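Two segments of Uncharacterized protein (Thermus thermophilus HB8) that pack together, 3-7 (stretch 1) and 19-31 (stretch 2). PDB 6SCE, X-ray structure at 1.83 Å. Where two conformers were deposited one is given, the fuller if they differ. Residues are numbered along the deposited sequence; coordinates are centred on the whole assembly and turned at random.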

# COMPACT_ATOMS: atom_id res chain seq x y z
N ALA A 3 28.00 -23.16 16.73
CA ALA A 3 27.11 -22.90 15.54
C ALA A 3 26.53 -21.48 15.62
O ALA A 3 26.27 -20.97 16.71
CB ALA A 3 25.99 -23.92 15.45
N PRO A 4 26.32 -20.84 14.47
CA PRO A 4 25.81 -19.45 14.48
C PRO A 4 24.34 -19.34 14.92
O PRO A 4 23.59 -20.33 14.87
CB PRO A 4 25.99 -19.03 13.03
CG PRO A 4 25.72 -20.30 12.30
CD PRO A 4 26.44 -21.34 13.10
N VAL A 5 23.94 -18.14 15.34
CA VAL A 5 22.58 -17.88 15.75
C VAL A 5 21.97 -16.92 14.72
O VAL A 5 22.63 -15.99 14.25
CB VAL A 5 22.48 -17.32 17.18
CG1 VAL A 5 21.10 -16.81 17.50
CG2 VAL A 5 22.89 -18.40 18.20
N TYR A 6 20.74 -17.21 14.34
CA TYR A 6 19.99 -16.37 13.41
C TYR A 6 19.13 -15.46 14.19
O TYR A 6 18.25 -15.92 14.91
CB TYR A 6 19.13 -17.26 12.50
CG TYR A 6 18.38 -16.56 11.39
CD1 TYR A 6 18.97 -15.60 10.60
CD2 TYR A 6 17.08 -16.92 11.11
CE1 TYR A 6 18.27 -15.00 9.55
CE2 TYR A 6 16.38 -16.33 10.07
CZ TYR A 6 16.97 -15.37 9.31
OH TYR A 6 16.25 -14.83 8.26
N LEU A 7 19.34 -14.16 14.02
CA LEU A 7 18.49 -13.10 14.61
C LEU A 7 17.70 -12.42 13.49
O LEU A 7 18.28 -11.94 12.53
CB LEU A 7 19.36 -12.03 15.28
CG LEU A 7 20.29 -12.56 16.41
CD1 LEU A 7 20.97 -11.39 17.09
CD2 LEU A 7 19.56 -13.40 17.42
N LEU A 19 13.94 -17.16 3.66
CA LEU A 19 15.03 -16.96 2.75
C LEU A 19 16.34 -16.62 3.47
O LEU A 19 17.41 -17.17 3.13
CB LEU A 19 14.66 -15.88 1.72
CG LEU A 19 15.71 -15.54 0.69
CD1 LEU A 19 16.11 -16.76 -0.13
CD2 LEU A 19 15.20 -14.42 -0.22
N GLY A 20 16.28 -15.73 4.48
CA GLY A 20 17.47 -15.35 5.22
C GLY A 20 18.07 -16.53 5.96
O GLY A 20 19.30 -16.69 5.98
N LEU A 21 17.23 -17.41 6.50
CA LEU A 21 17.69 -18.64 7.13
C LEU A 21 18.43 -19.54 6.12
O LEU A 21 19.52 -20.04 6.42
CB LEU A 21 16.55 -19.40 7.80
CG LEU A 21 16.96 -20.67 8.54
CD1 LEU A 21 18.05 -20.48 9.59
CD2 LEU A 21 15.75 -21.35 9.15
N LYS A 22 17.89 -19.67 4.90
CA LYS A 22 18.55 -20.48 3.86
C LYS A 22 19.91 -19.89 3.53
O LYS A 22 20.86 -20.63 3.32
CB LYS A 22 17.67 -20.60 2.60
CG LYS A 22 16.37 -21.35 2.85
CD LYS A 22 15.56 -21.49 1.57
CE LYS A 22 16.10 -22.57 0.65
NZ LYS A 22 15.52 -22.47 -0.72
N VAL A 23 20.02 -18.57 3.52
CA VAL A 23 21.29 -17.90 3.26
C VAL A 23 22.31 -18.25 4.35
O VAL A 23 23.46 -18.64 4.05
CB VAL A 23 21.11 -16.38 3.18
CG1 VAL A 23 22.44 -15.64 3.16
CG2 VAL A 23 20.25 -15.99 2.00
N VAL A 24 21.89 -18.13 5.60
CA VAL A 24 22.79 -18.44 6.72
C VAL A 24 23.24 -19.90 6.68
O VAL A 24 24.44 -20.22 6.81
CB VAL A 24 22.11 -18.15 8.06
CG1 VAL A 24 23.04 -18.52 9.22
CG2 VAL A 24 21.77 -16.67 8.16
N GLU A 25 22.28 -20.80 6.51
CA GLU A 25 22.59 -22.23 6.44
C GLU A 25 23.55 -22.56 5.32
O GLU A 25 24.44 -23.38 5.52
CB GLU A 25 21.33 -23.08 6.34
CG GLU A 25 20.50 -23.08 7.60
CD GLU A 25 19.26 -23.95 7.52
OE1 GLU A 25 18.69 -24.12 6.41
OE2 GLU A 25 18.81 -24.43 8.57
N ARG A 26 23.40 -21.95 4.15
CA ARG A 26 24.29 -22.22 3.03
C ARG A 26 25.71 -21.76 3.33
O ARG A 26 26.67 -22.44 3.00
CB ARG A 26 23.81 -21.54 1.75
CG ARG A 26 24.55 -22.00 0.49
CD ARG A 26 24.25 -21.12 -0.71
NE ARG A 26 24.82 -21.68 -1.92
CZ ARG A 26 25.20 -20.98 -2.98
NH1 ARG A 26 25.06 -19.66 -2.99
NH2 ARG A 26 25.71 -21.60 -4.03
N GLU A 27 25.84 -20.59 3.95
CA GLU A 27 27.16 -20.02 4.22
C GLU A 27 27.83 -20.58 5.46
O GLU A 27 29.05 -20.82 5.44
CB GLU A 27 27.13 -18.51 4.33
CG GLU A 27 28.54 -17.93 4.40
CD GLU A 27 28.69 -16.57 3.74
OE1 GLU A 27 28.01 -16.32 2.73
OE2 GLU A 27 29.50 -15.75 4.23
N ALA A 28 27.06 -20.79 6.52
CA ALA A 28 27.61 -21.10 7.83
C ALA A 28 27.23 -22.46 8.35
O ALA A 28 27.67 -22.83 9.43
CB ALA A 28 27.15 -20.06 8.82
N GLY A 29 26.37 -23.20 7.65
CA GLY A 29 25.91 -24.49 8.15
C GLY A 29 24.76 -24.42 9.12
O GLY A 29 24.05 -23.41 9.21
N ARG A 30 24.58 -25.50 9.87
CA ARG A 30 23.48 -25.63 10.76
C ARG A 30 23.45 -24.50 11.81
O ARG A 30 24.50 -24.20 12.38
CB ARG A 30 23.58 -26.98 11.45
CG ARG A 30 22.40 -27.30 12.32
CD ARG A 30 22.55 -28.70 12.90
NE ARG A 30 21.96 -28.74 14.23
CZ ARG A 30 22.56 -28.29 15.32
NH1 ARG A 30 23.78 -27.79 15.28
NH2 ARG A 30 21.92 -28.34 16.48
N VAL A 31 22.28 -23.90 12.08
CA VAL A 31 22.21 -22.83 13.09
C VAL A 31 21.88 -23.43 14.45
O VAL A 31 21.11 -24.36 14.54
CB VAL A 31 21.20 -21.66 12.75
CG1 VAL A 31 21.34 -21.23 11.30
CG2 VAL A 31 19.78 -22.02 13.09

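The tip of Tyr6 rests directly on the helix backbone at a point where there is no side chain: its OH lies 3.3 Å from CA of Gly20, and a CB built on that glycine in ideal geometry would stand 2.3 Å from the same OH, a clash. The missing side chain is therefore what lets the ring reach so close to the helix. The hydroxyl also comes within 3.3 Å of the backbone N of Leu21, but the angle is poor and the pair is not a hydrogen bond; in fact no hydrogen bond joins the two stretches. Tyr6 OH instead finds a hydrogen-bonding partner just outside the two stretches.

Strand 5-7 and helix 19-28 run roughly antiparallel, at 154° between their directions, with axes 9.7 Å apart at closest approach. Tyr6 spans much of this gap. Its CA-to-CB bond points toward the helix, and with chi1 at -175° (t) the ring extends across to it. CA of Leu21 lies over one face of the ring, while CB of Leu21 is 3.8 Å from CE2 of Tyr6. One helical turn on from Gly20, Val24 also points toward the strand and sets its CG2 3.9 Å from CD1 of Tyr6, approaching the ring obliquely. Val5 points away from the helix and Leu7 is out of its reach, so within the strand the contact rests on Tyr6.

Pro4 continues the apolar surface toward the end of the helix. Its CG packs 3.8 Å from CB of Ala28 and, more loosely, 4.5 Å from CG1 of Val24, so that Val24 touches both Pro4 and Tyr6. After Ala28, Gly29 leaves helical geometry with positive phi (84/-161). Here the need for glycine is local: a CB would be jammed against the carbonyl O of Ala28, whereas nothing of stretch 1 lies near enough to obstruct it.

Beyond this turn the chain passes alongside the residues that precede the strand. The CA atoms of Pro4 and Val31 are 5.1 Å apart, and CA of Val31 sits 3.4 Å from O of Pro4 in a CA-H...O contact, whose 120° angle at the hydrogen is far from linear. The carbonyl O of Arg30 meets carbon atoms of two successive residues, CB of Ala3 at 3.4 Å and CD of Pro4 at 3.5 Å. In all, 411 Å² is buried, counting both sides, and packing rather than hydrogen bonding accounts for the contact.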